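Local coordinates for protein WZI (PDB 2YNK) that probably binds capsular polysaccharide as an outer-membrane beta-barrel lectin and takes part in group 1 capsule assembly in Escherichia coli, at residues W139-S144 with F172-A177; D408-I413 with W432-N437; L17-V22 with K276-P281; P91-L96 with G118-N123. One frame throughout, in Å; residues are numbered along the deposited sequence.

Interaction 1: W139-S144 with F172-A177; sequences WNQWLS and FLMQRA. With OCT (N-octane), chain M.
Trp142 and Gln175 face each other as a hydrogen-bonded antiparallel pair: Trp142 N donates to Gln175 O at 2.8 Å and Gln175 N returns the bond to Trp142 O. Ser144 and Leu173 repeat the exchange, and Ala177 N reaches Asn140 O (2.6 Å) ahead of the strand. The compact face carries Trp142, Ser144, Leu173 and Gln175. With CG beside the backbone N (chi1 -86°), the Trp142 indole comes up to Ala177, CD1 lying 3.7 Å from Ala177 CB; a methyl is small enough for this place. Polar ends buried here are satisfied, Trp142 NE1 by Glu35 and Gln175 OE1 by Gln196.

The other face is looser and apolar, consistent with a surface turned to lipid. Leu143 CD1 is 4.1 Å from Met174 CG, and the selenomethionine chain bends at chi3, bringing CE toward Gln141 CB. Leu143 also touches a dodecane, while octane C4 sits 3.8 Å above the ring plane of Trp139, offset toward the rim. At the strand end a water accepts from Asn140 ND2, Gln141 NE2 and Arg176 NE; Asn140 ND2 also bonds to Glu178 O and Arg176 NH1 to Ala180 O.

Strand 141-145 runs between 127-138 and 170-176; strand 193-201 flanks the latter, and the short N-terminal strands 3-4 and 32-33 lie against the face of Trp142 and Gln175.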
# COMPACT_ATOMS: atom_id res chain seq x y z
N TRP A 139 11.78 -1.89 -23.53
CA TRP A 139 13.07 -2.25 -22.91
C TRP A 139 12.92 -2.66 -21.47
O TRP A 139 13.67 -2.20 -20.61
CB TRP A 139 14.07 -1.10 -23.01
CG TRP A 139 14.29 -0.57 -24.41
CD1 TRP A 139 14.49 -1.30 -25.58
CD2 TRP A 139 14.38 0.85 -24.82
NE1 TRP A 139 14.67 -0.46 -26.66
CE2 TRP A 139 14.62 0.84 -26.27
CE3 TRP A 139 14.29 2.07 -24.16
CZ2 TRP A 139 14.75 2.01 -27.01
CZ3 TRP A 139 14.43 3.24 -24.91
CH2 TRP A 139 14.65 3.22 -26.30
N ASN A 140 11.95 -3.52 -21.19
CA ASN A 140 11.69 -4.01 -19.82
C ASN A 140 11.22 -2.93 -18.80
O ASN A 140 11.15 -3.20 -17.59
CB ASN A 140 12.92 -4.75 -19.27
CG ASN A 140 12.56 -5.71 -18.14
OD1 ASN A 140 11.59 -6.44 -18.25
ND2 ASN A 140 13.34 -5.69 -17.05
N GLN A 141 10.88 -1.74 -19.29
CA GLN A 141 10.35 -0.69 -18.42
C GLN A 141 8.87 -0.47 -18.70
O GLN A 141 8.44 -0.44 -19.85
CB GLN A 141 11.13 0.63 -18.59
CG GLN A 141 12.64 0.48 -18.64
CD GLN A 141 13.19 -0.51 -17.62
OE1 GLN A 141 12.89 -0.43 -16.43
NE2 GLN A 141 14.00 -1.45 -18.09
N TRP A 142 8.10 -0.32 -17.63
CA TRP A 142 6.70 0.06 -17.72
C TRP A 142 6.53 1.55 -17.50
O TRP A 142 6.92 2.08 -16.46
CB TRP A 142 5.90 -0.68 -16.66
CG TRP A 142 5.44 -2.04 -17.08
CD1 TRP A 142 5.84 -3.26 -16.56
CD2 TRP A 142 4.45 -2.36 -18.10
NE1 TRP A 142 5.17 -4.29 -17.18
CE2 TRP A 142 4.33 -3.81 -18.12
CE3 TRP A 142 3.67 -1.61 -18.96
CZ2 TRP A 142 3.47 -4.47 -18.98
CZ3 TRP A 142 2.81 -2.28 -19.84
CH2 TRP A 142 2.71 -3.68 -19.84
N LEU A 143 5.94 2.22 -18.49
CA LEU A 143 5.61 3.63 -18.38
C LEU A 143 4.11 3.76 -18.27
O LEU A 143 3.38 3.21 -19.09
CB LEU A 143 6.11 4.41 -19.60
CG LEU A 143 5.85 5.93 -19.57
CD1 LEU A 143 6.37 6.57 -18.28
CD2 LEU A 143 6.47 6.59 -20.79
N SER A 144 3.66 4.51 -17.27
CA SER A 144 2.25 4.57 -16.94
C SER A 144 1.71 6.00 -16.78
O SER A 144 2.42 6.88 -16.29
CB SER A 144 2.04 3.84 -15.63
OG SER A 144 0.68 3.84 -15.30
N PHE A 172 2.65 10.30 -13.81
CA PHE A 172 3.45 9.33 -14.55
C PHE A 172 4.19 8.42 -13.58
O PHE A 172 4.56 8.83 -12.48
CB PHE A 172 4.45 10.06 -15.45
CG PHE A 172 3.80 10.83 -16.56
CD1 PHE A 172 3.53 10.23 -17.78
CD2 PHE A 172 3.42 12.15 -16.38
CE1 PHE A 172 2.92 10.93 -18.80
CE2 PHE A 172 2.81 12.86 -17.40
CZ PHE A 172 2.57 12.25 -18.61
N LEU A 173 4.38 7.17 -13.98
CA LEU A 173 5.03 6.18 -13.13
C LEU A 173 5.85 5.20 -14.00
O LEU A 173 5.42 4.83 -15.09
CB LEU A 173 3.97 5.44 -12.31
CG LEU A 173 4.45 4.52 -11.18
CD1 LEU A 173 3.34 4.38 -10.16
CD2 LEU A 173 4.90 3.15 -11.70
N MSE A 174 7.02 4.82 -13.51
CA MSE A 174 7.94 3.98 -14.27
C MSE A 174 8.59 2.96 -13.39
O MSE A 174 8.93 3.25 -12.24
CB MSE A 174 8.97 4.85 -14.97
CG MSE A 174 9.17 4.32 -16.40
SE MSE A 174 10.56 5.33 -17.35
CE MSE A 174 11.73 3.86 -17.94
N GLN A 175 8.77 1.76 -13.94
CA GLN A 175 9.23 0.56 -13.22
C GLN A 175 9.92 -0.45 -14.12
O GLN A 175 9.69 -0.46 -15.32
CB GLN A 175 8.03 -0.18 -12.66
CG GLN A 175 7.50 0.37 -11.37
CD GLN A 175 6.37 -0.46 -10.82
OE1 GLN A 175 5.83 -0.13 -9.76
NE2 GLN A 175 6.02 -1.54 -11.51
N ARG A 176 10.71 -1.35 -13.53
CA ARG A 176 11.15 -2.53 -14.27
C ARG A 176 9.96 -3.46 -14.44
O ARG A 176 9.08 -3.50 -13.58
CB ARG A 176 12.26 -3.28 -13.53
CG ARG A 176 13.55 -2.49 -13.34
CD ARG A 176 14.62 -3.38 -12.74
NE ARG A 176 15.29 -4.20 -13.75
CZ ARG A 176 16.11 -5.22 -13.49
NH1 ARG A 176 16.36 -5.60 -12.24
NH2 ARG A 176 16.66 -5.89 -14.49
N ALA A 177 9.94 -4.22 -15.53
CA ALA A 177 8.94 -5.28 -15.70
C ALA A 177 9.46 -6.51 -14.98
O ALA A 177 8.99 -6.83 -13.89
CB ALA A 177 8.68 -5.56 -17.17
C1 OCT M . 11.18 -1.23 -28.40
C2 OCT M . 11.27 0.21 -28.87
C3 OCT M . 10.30 1.13 -28.12
C4 OCT M . 10.98 2.42 -27.62
C5 OCT M . 9.96 3.48 -27.19
C6 OCT M . 10.59 4.67 -26.48
C7 OCT M . 9.54 5.48 -25.70
C8 OCT M . 10.05 6.85 -25.28
O HOH W 1 15.74 -3.72 -16.93

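Interaction 2: D408-I413 with W432-N437; sequences DTLKGI and WYTNAN. With HEX (hexane), chain R.
Lys411 with Asn435 and Ile413 with Tyr433 are the hydrogen-bonded pairs of two antiparallel strands whose short axes run at 153°, each pair joined by two N-H to O bonds, among them Asn435 N to Lys411 O at 2.8 Å. Between them Gly412 faces Thr434 in a non-hydrogen-bonded pair, and with no side chain on Gly412 the CA atoms of Gly412 and Thr434 approach to 4.1 Å.

On the face of Lys411, Ile413, Tyr433 and Asn435 the contact is made mostly close to the backbone. Ile413 CG2, placed between the backbone N and the carbonyl carbon, touches Tyr433 CB at 4.0 Å, and the two side chains cross at about a right angle. Lys411 CB meets Asn435 CB before its extended chain leads off. Asn435 CG is anti to the backbone N (chi1 -156°), and ND2 lies 3.5 Å from C2 of a bound hexane. On the other face Leu410 CD2 rests against Ala436 CB at 3.9 Å, a small apolar partner for a branched one.

Beyond the end of strand 425-435 a side chain takes over the pairing. Asp408 OD1 receives Asn437 N at 2.7 Å through its syn lone pair, nearly straight at 159°, and OD2 takes the next amide, that of Asn438. A short carboxylate thus grips successive backbone N-H groups where the strand has ended.

Strands 383-393 and 444-454 flank the pair, which is the open-end portion of a beta hairpin, strands 408-422 and 425-435, in the up-and-down meander of an outer-membrane barrel.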
# COMPACT_ATOMS: atom_id res chain seq x y z
N ASP A 408 -6.98 11.57 20.23
CA ASP A 408 -7.76 10.44 20.69
C ASP A 408 -6.86 9.24 20.97
O ASP A 408 -5.77 9.14 20.43
CB ASP A 408 -8.81 10.10 19.64
CG ASP A 408 -10.07 9.52 20.23
OD1 ASP A 408 -10.04 9.03 21.38
OD2 ASP A 408 -11.12 9.55 19.53
N THR A 409 -7.31 8.35 21.85
CA THR A 409 -6.70 7.03 22.03
C THR A 409 -7.70 5.98 21.57
O THR A 409 -8.81 5.91 22.08
CB THR A 409 -6.32 6.74 23.49
OG1 THR A 409 -5.31 7.66 23.92
CG2 THR A 409 -5.79 5.31 23.64
N LEU A 410 -7.29 5.17 20.60
CA LEU A 410 -8.19 4.19 19.99
C LEU A 410 -7.80 2.80 20.45
O LEU A 410 -6.63 2.46 20.42
CB LEU A 410 -8.10 4.29 18.47
CG LEU A 410 -8.23 5.72 17.95
CD1 LEU A 410 -8.11 5.73 16.44
CD2 LEU A 410 -9.54 6.37 18.42
N LYS A 411 -8.78 2.04 20.93
CA LYS A 411 -8.61 0.62 21.24
C LYS A 411 -9.73 -0.09 20.51
O LYS A 411 -10.90 0.03 20.89
CB LYS A 411 -8.72 0.36 22.74
CG LYS A 411 -7.50 0.79 23.53
CD LYS A 411 -7.84 1.15 24.97
CE LYS A 411 -6.64 1.76 25.67
NZ LYS A 411 -6.97 2.33 27.01
N GLY A 412 -9.36 -0.83 19.46
CA GLY A 412 -10.35 -1.44 18.57
C GLY A 412 -10.06 -2.87 18.17
O GLY A 412 -8.91 -3.32 18.15
N ILE A 413 -11.14 -3.57 17.83
CA ILE A 413 -11.11 -4.93 17.30
C ILE A 413 -11.84 -4.92 15.96
O ILE A 413 -12.87 -4.26 15.82
CB ILE A 413 -11.79 -5.92 18.27
CG1 ILE A 413 -11.71 -7.36 17.74
CG2 ILE A 413 -13.23 -5.52 18.54
CD1 ILE A 413 -12.12 -8.42 18.75
N TRP A 432 -16.64 -4.11 13.24
CA TRP A 432 -15.66 -3.55 14.18
C TRP A 432 -16.25 -2.82 15.36
O TRP A 432 -17.39 -2.37 15.32
CB TRP A 432 -14.70 -2.62 13.43
CG TRP A 432 -15.39 -1.44 12.79
CD1 TRP A 432 -15.70 -0.22 13.39
CD2 TRP A 432 -15.88 -1.33 11.42
NE1 TRP A 432 -16.33 0.61 12.50
CE2 TRP A 432 -16.47 0.01 11.31
CE3 TRP A 432 -15.90 -2.17 10.31
CZ2 TRP A 432 -17.04 0.47 10.14
CZ3 TRP A 432 -16.48 -1.70 9.13
CH2 TRP A 432 -17.04 -0.41 9.05
N TYR A 433 -15.45 -2.75 16.43
CA TYR A 433 -15.77 -1.96 17.63
C TYR A 433 -14.54 -1.15 18.03
O TYR A 433 -13.43 -1.69 18.05
CB TYR A 433 -16.19 -2.84 18.81
CG TYR A 433 -16.35 -2.06 20.12
CD1 TYR A 433 -17.44 -1.22 20.32
CD2 TYR A 433 -15.40 -2.15 21.14
CE1 TYR A 433 -17.59 -0.50 21.50
CE2 TYR A 433 -15.54 -1.45 22.33
CZ TYR A 433 -16.63 -0.61 22.50
OH TYR A 433 -16.78 0.11 23.66
N THR A 434 -14.76 0.13 18.34
CA THR A 434 -13.67 1.03 18.69
C THR A 434 -14.00 1.80 19.95
O THR A 434 -14.96 2.58 19.96
CB THR A 434 -13.37 2.06 17.60
OG1 THR A 434 -13.27 1.42 16.32
CG2 THR A 434 -12.07 2.77 17.90
N ASN A 435 -13.21 1.56 20.99
CA ASN A 435 -13.21 2.35 22.21
C ASN A 435 -12.45 3.65 21.91
O ASN A 435 -11.25 3.62 21.60
CB ASN A 435 -12.53 1.57 23.33
CG ASN A 435 -12.96 2.00 24.72
OD1 ASN A 435 -12.90 3.19 25.08
ND2 ASN A 435 -13.39 1.04 25.52
N ALA A 436 -13.15 4.78 22.01
CA ALA A 436 -12.55 6.09 21.71
C ALA A 436 -12.96 7.14 22.74
O ALA A 436 -13.88 6.92 23.53
CB ALA A 436 -12.97 6.54 20.32
N ASN A 437 -12.27 8.28 22.73
CA ASN A 437 -12.60 9.39 23.64
C ASN A 437 -13.26 10.58 22.93
O ASN A 437 -14.03 11.31 23.55
CB ASN A 437 -11.34 9.84 24.40
CG ASN A 437 -10.71 8.72 25.22
OD1 ASN A 437 -9.50 8.52 25.18
ND2 ASN A 437 -11.54 7.97 25.96
C1 HEX R . -10.64 -1.34 26.76
C2 HEX R . -11.85 -2.06 26.18
C3 HEX R . -11.67 -2.38 24.70
C4 HEX R . -11.35 -3.87 24.46
C5 HEX R . -11.63 -4.29 23.02
C6 HEX R . -10.57 -3.77 22.08

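Interaction 3: L17-V22 with K276-P281; sequences LSDRGV and KFKLEP
Asp19 and Lys276 join the C-terminal end of helix 8-19, in the N-terminal part of the chain, to barrel strand 268-278. Lys276 stretches fully, its CG anti to the backbone N (chi1 -176°), and such a long, flexible chain can span from strand to helix. Its NZ forms a salt bridge with Asp19, donating to the syn lone pair of OD1 at 2.8 Å; the bond from Lys276 NZ to Asp19 OD2 at 3.1 Å is weak. Each partner has further company: NZ also pairs with Glu313, and OD2 accepts from Ser288 OG. Because Glu313 and Asp19 bring like charges close together, the lysine ammonium probably eases their repulsion.

The helix ends here in a Schellman motif. Gly21 N bonds to Ser18 O at 3.1 Å and Val22 N, weakly, to Leu17 O, while Gly21 adopts a positive phi of 75° that glycine accepts easily. The turn lies against Glu280, near the short helix that follows the strand. Glu280 CB sits 3.3 Å from Asp19 O, and past the bend at chi2 its carboxylate lies beside the Arg20 carbonyl, OE1 being 3.9 Å from Gly21 CA.

A water bridges the two backbones, donating to Asp19 O at 2.7 Å and accepting from Glu280 N over a longer 3.3 Å. Lys278 bends at chi3 and chi4, so that CE passes 4.1 Å from Ser18 OG while NZ makes a weak bond to Gln224 O. Arg20 points away from this surface and salt-bridges Glu51.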
# COMPACT_ATOMS: atom_id res chain seq x y z
N LEU A 17 3.70 -17.27 0.34
CA LEU A 17 4.58 -18.08 -0.50
C LEU A 17 6.04 -17.65 -0.39
O LEU A 17 6.95 -18.49 -0.38
CB LEU A 17 4.10 -18.02 -1.96
CG LEU A 17 2.77 -18.73 -2.22
CD1 LEU A 17 2.07 -18.14 -3.43
CD2 LEU A 17 2.99 -20.23 -2.40
N SER A 18 6.27 -16.34 -0.30
CA SER A 18 7.63 -15.79 -0.31
C SER A 18 8.36 -16.09 0.99
O SER A 18 9.52 -16.47 0.98
CB SER A 18 7.59 -14.28 -0.57
OG SER A 18 8.80 -13.64 -0.17
N ASP A 19 7.67 -15.91 2.11
CA ASP A 19 8.30 -16.08 3.42
C ASP A 19 8.52 -17.54 3.77
O ASP A 19 9.33 -17.85 4.63
CB ASP A 19 7.46 -15.40 4.50
CG ASP A 19 7.55 -13.88 4.45
OD1 ASP A 19 7.96 -13.32 3.41
OD2 ASP A 19 7.22 -13.24 5.47
N ARG A 20 7.79 -18.43 3.11
CA ARG A 20 8.00 -19.86 3.24
C ARG A 20 9.01 -20.38 2.24
O ARG A 20 9.24 -21.58 2.18
CB ARG A 20 6.68 -20.61 3.02
CG ARG A 20 5.64 -20.36 4.10
CD ARG A 20 4.37 -21.15 3.81
NE ARG A 20 4.59 -22.59 3.90
CZ ARG A 20 4.66 -23.29 5.03
NH1 ARG A 20 4.53 -22.69 6.21
NH2 ARG A 20 4.88 -24.60 4.98
N GLY A 21 9.61 -19.50 1.44
CA GLY A 21 10.63 -19.90 0.48
C GLY A 21 10.14 -20.61 -0.78
O GLY A 21 10.95 -21.04 -1.59
N VAL A 22 8.83 -20.73 -0.95
CA VAL A 22 8.27 -21.36 -2.15
C VAL A 22 8.46 -20.51 -3.40
O VAL A 22 8.49 -21.05 -4.50
CB VAL A 22 6.77 -21.61 -1.99
CG1 VAL A 22 6.20 -22.25 -3.25
CG2 VAL A 22 6.51 -22.47 -0.76
N LYS A 276 13.45 -5.97 5.07
CA LYS A 276 12.72 -7.16 5.48
C LYS A 276 13.71 -8.33 5.54
O LYS A 276 14.48 -8.55 4.60
CB LYS A 276 11.55 -7.46 4.52
CG LYS A 276 10.69 -8.64 4.97
CD LYS A 276 9.54 -8.99 4.03
CE LYS A 276 8.89 -10.32 4.43
NZ LYS A 276 7.52 -10.57 3.88
N PHE A 277 13.70 -9.07 6.65
CA PHE A 277 14.62 -10.18 6.87
C PHE A 277 13.88 -11.50 7.05
O PHE A 277 13.22 -11.71 8.06
CB PHE A 277 15.49 -9.91 8.10
CG PHE A 277 16.59 -10.91 8.30
CD1 PHE A 277 17.79 -10.80 7.59
CD2 PHE A 277 16.44 -11.97 9.18
CE1 PHE A 277 18.81 -11.72 7.77
CE2 PHE A 277 17.46 -12.89 9.36
CZ PHE A 277 18.64 -12.77 8.65
N LYS A 278 14.01 -12.40 6.07
CA LYS A 278 13.34 -13.71 6.11
C LYS A 278 14.17 -14.69 6.93
O LYS A 278 15.39 -14.71 6.80
CB LYS A 278 13.14 -14.26 4.70
CG LYS A 278 12.18 -13.44 3.84
CD LYS A 278 12.34 -13.73 2.35
CE LYS A 278 12.28 -12.44 1.53
NZ LYS A 278 13.36 -11.46 1.86
N LEU A 279 13.51 -15.49 7.76
CA LEU A 279 14.19 -16.48 8.60
C LEU A 279 14.19 -17.89 7.99
O LEU A 279 15.00 -18.72 8.38
CB LEU A 279 13.59 -16.51 10.01
CG LEU A 279 14.02 -15.39 10.97
CD1 LEU A 279 13.28 -15.49 12.30
CD2 LEU A 279 15.53 -15.43 11.20
N GLU A 280 13.29 -18.15 7.05
CA GLU A 280 13.17 -19.49 6.47
C GLU A 280 14.48 -20.01 5.89
O GLU A 280 14.84 -21.16 6.15
CB GLU A 280 12.07 -19.52 5.41
CG GLU A 280 11.73 -20.92 4.90
CD GLU A 280 12.68 -21.44 3.83
OE1 GLU A 280 13.33 -20.62 3.13
OE2 GLU A 280 12.79 -22.69 3.67
N PRO A 281 15.21 -19.18 5.12
CA PRO A 281 16.41 -19.72 4.47
C PRO A 281 17.52 -20.20 5.42
O PRO A 281 18.47 -20.82 4.96
CB PRO A 281 16.90 -18.55 3.60
CG PRO A 281 15.73 -17.65 3.47
CD PRO A 281 14.99 -17.77 4.76
O HOH W 2 10.85 -16.20 6.12

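Interaction 4: P91-L96 with G118-N123; sequences PADNSL and GERISN
Arg120 and Asp93 carry the contact with a salt bridge. Arg120 NE donates to Asp93 OD1 at 2.7 Å and is nearly straight at 172°; OD1 lies in the guanidinium plane, at its edge. The oxygen is met on its anti side and somewhat out of the carboxylate plane, the two flat groups being turned 70° apart. A second, weak bond runs from Arg120 NH2 to Asp93 OD1 at 3.4 Å. Over one face of the guanidinium, offset toward its rim, stands Ala92 O, 3.7 Å above the plane. The arginine chain, extended from CG to NE after leaving beside the backbone N (chi1 -58°), passes across Ala92 to get there, a residue small enough to let it by.

The backbone fixes both ends of this bridge. Pro91 O accepts from Arg120 N and Ile121 N, each at 3.0 Å and both from the same face of its plane, and Asp93 N gives to Gly118 O at 2.9 Å. Between these bonds Ala92 and Glu119 make a non-hydrogen-bonded antiparallel pair, CA to CA 4.4 Å. Gly118 turns its corner with a positive phi, easy for a residue without a side chain. The rigid ring of Pro91 and the apolar Ile121 touch, CB to CG1, beside Arg167.

Farther out, Tyr74 OH takes a bond from Arg120 NH2, and Ser76 OG is bonded to Asp93 O. Asn94 and Ser95, next along the chain, line a dodecane pocket with Tyr74, Thr75 and Arg126. The whole prolongs the pairing of neighbouring barrel strands 95-104 and 107-116 past the corners where each segment turns out of the sheet.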
# COMPACT_ATOMS: atom_id res chain seq x y z
N PRO A 91 -12.58 5.58 0.30
CA PRO A 91 -12.72 7.03 0.32
C PRO A 91 -14.14 7.54 0.59
O PRO A 91 -14.34 8.75 0.73
CB PRO A 91 -12.28 7.42 -1.09
CG PRO A 91 -12.80 6.30 -1.92
CD PRO A 91 -12.59 5.07 -1.09
N ALA A 92 -15.11 6.64 0.62
CA ALA A 92 -16.49 7.03 0.87
C ALA A 92 -17.25 5.87 1.49
O ALA A 92 -16.85 4.71 1.35
CB ALA A 92 -17.15 7.46 -0.42
N ASP A 93 -18.34 6.20 2.19
CA ASP A 93 -19.16 5.20 2.87
C ASP A 93 -19.82 4.21 1.90
O ASP A 93 -20.08 3.06 2.26
CB ASP A 93 -20.25 5.88 3.70
CG ASP A 93 -19.69 6.62 4.91
OD1 ASP A 93 -18.62 6.20 5.43
OD2 ASP A 93 -20.32 7.62 5.33
N ASN A 94 -20.11 4.68 0.69
CA ASN A 94 -20.75 3.86 -0.32
C ASN A 94 -20.11 4.15 -1.66
O ASN A 94 -19.92 5.30 -2.02
CB ASN A 94 -22.25 4.15 -0.40
CG ASN A 94 -22.95 4.01 0.93
OD1 ASN A 94 -22.86 2.99 1.60
ND2 ASN A 94 -23.66 5.05 1.32
N SER A 95 -19.76 3.10 -2.39
CA SER A 95 -19.02 3.25 -3.62
C SER A 95 -19.49 2.24 -4.65
O SER A 95 -20.03 1.19 -4.31
CB SER A 95 -17.53 3.07 -3.33
OG SER A 95 -16.74 3.95 -4.11
N LEU A 96 -19.30 2.58 -5.92
CA LEU A 96 -19.59 1.65 -6.98
C LEU A 96 -18.62 1.91 -8.12
O LEU A 96 -18.49 3.04 -8.57
CB LEU A 96 -21.01 1.84 -7.46
CG LEU A 96 -21.51 0.81 -8.46
CD1 LEU A 96 -21.27 -0.60 -7.95
CD2 LEU A 96 -22.98 1.07 -8.73
N GLY A 118 -21.81 9.54 0.48
CA GLY A 118 -21.35 9.77 1.84
C GLY A 118 -19.84 9.87 1.87
O GLY A 118 -19.17 9.00 2.41
N GLU A 119 -19.33 10.93 1.25
CA GLU A 119 -17.88 11.16 1.14
C GLU A 119 -17.19 11.15 2.50
O GLU A 119 -17.64 11.80 3.45
CB GLU A 119 -17.59 12.52 0.49
CG GLU A 119 -17.83 12.58 -1.01
CD GLU A 119 -17.42 13.92 -1.60
OE1 GLU A 119 -17.48 14.95 -0.88
OE2 GLU A 119 -17.04 13.95 -2.80
N ARG A 120 -16.08 10.41 2.58
CA ARG A 120 -15.17 10.48 3.71
C ARG A 120 -14.04 11.43 3.32
O ARG A 120 -13.75 12.39 4.03
CB ARG A 120 -14.62 9.10 4.03
CG ARG A 120 -15.67 8.05 4.36
CD ARG A 120 -15.05 6.67 4.46
NE ARG A 120 -16.00 5.65 4.89
CZ ARG A 120 -15.71 4.36 5.03
NH1 ARG A 120 -14.49 3.91 4.76
NH2 ARG A 120 -16.64 3.49 5.43
N ILE A 121 -13.42 11.16 2.18
CA ILE A 121 -12.39 12.04 1.62
C ILE A 121 -13.07 13.01 0.66
O ILE A 121 -13.90 12.60 -0.14
CB ILE A 121 -11.29 11.21 0.90
CG1 ILE A 121 -10.73 10.13 1.83
CG2 ILE A 121 -10.16 12.10 0.42
CD1 ILE A 121 -9.43 9.51 1.36
N SER A 122 -12.74 14.30 0.74
CA SER A 122 -13.36 15.30 -0.14
C SER A 122 -13.00 15.08 -1.59
O SER A 122 -12.01 14.42 -1.91
CB SER A 122 -12.91 16.72 0.24
OG SER A 122 -13.58 17.15 1.40
N ASN A 123 -13.81 15.66 -2.46
CA ASN A 123 -13.55 15.61 -3.88
C ASN A 123 -14.26 16.72 -4.61
O ASN A 123 -15.04 17.47 -4.01
CB ASN A 123 -13.98 14.24 -4.43
CG ASN A 123 -13.01 13.69 -5.46
OD1 ASN A 123 -11.81 13.97 -5.43
ND2 ASN A 123 -13.54 12.89 -6.37

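All four contacts reach the same 18-stranded antiparallel barrel. Interactions 1 and 2 join strands within its wall, on opposite sides of the chain's centre and 41 Å apart between centres. Interaction 4 ties chain beyond the strand ends and comes nearest to interaction 2, about 5 Å between closest atoms without touching. Interaction 3 joins residues 17-22 to the barrel across a long loop of sequence, inside which interactions 1 and 4 are nested; its centre is 27 Å from that of interaction 1. Bound alkanes touch interactions 1, 2 and 4, whereas in interaction 3 the Arg20 side chain remains about 14 Å from a dodecane.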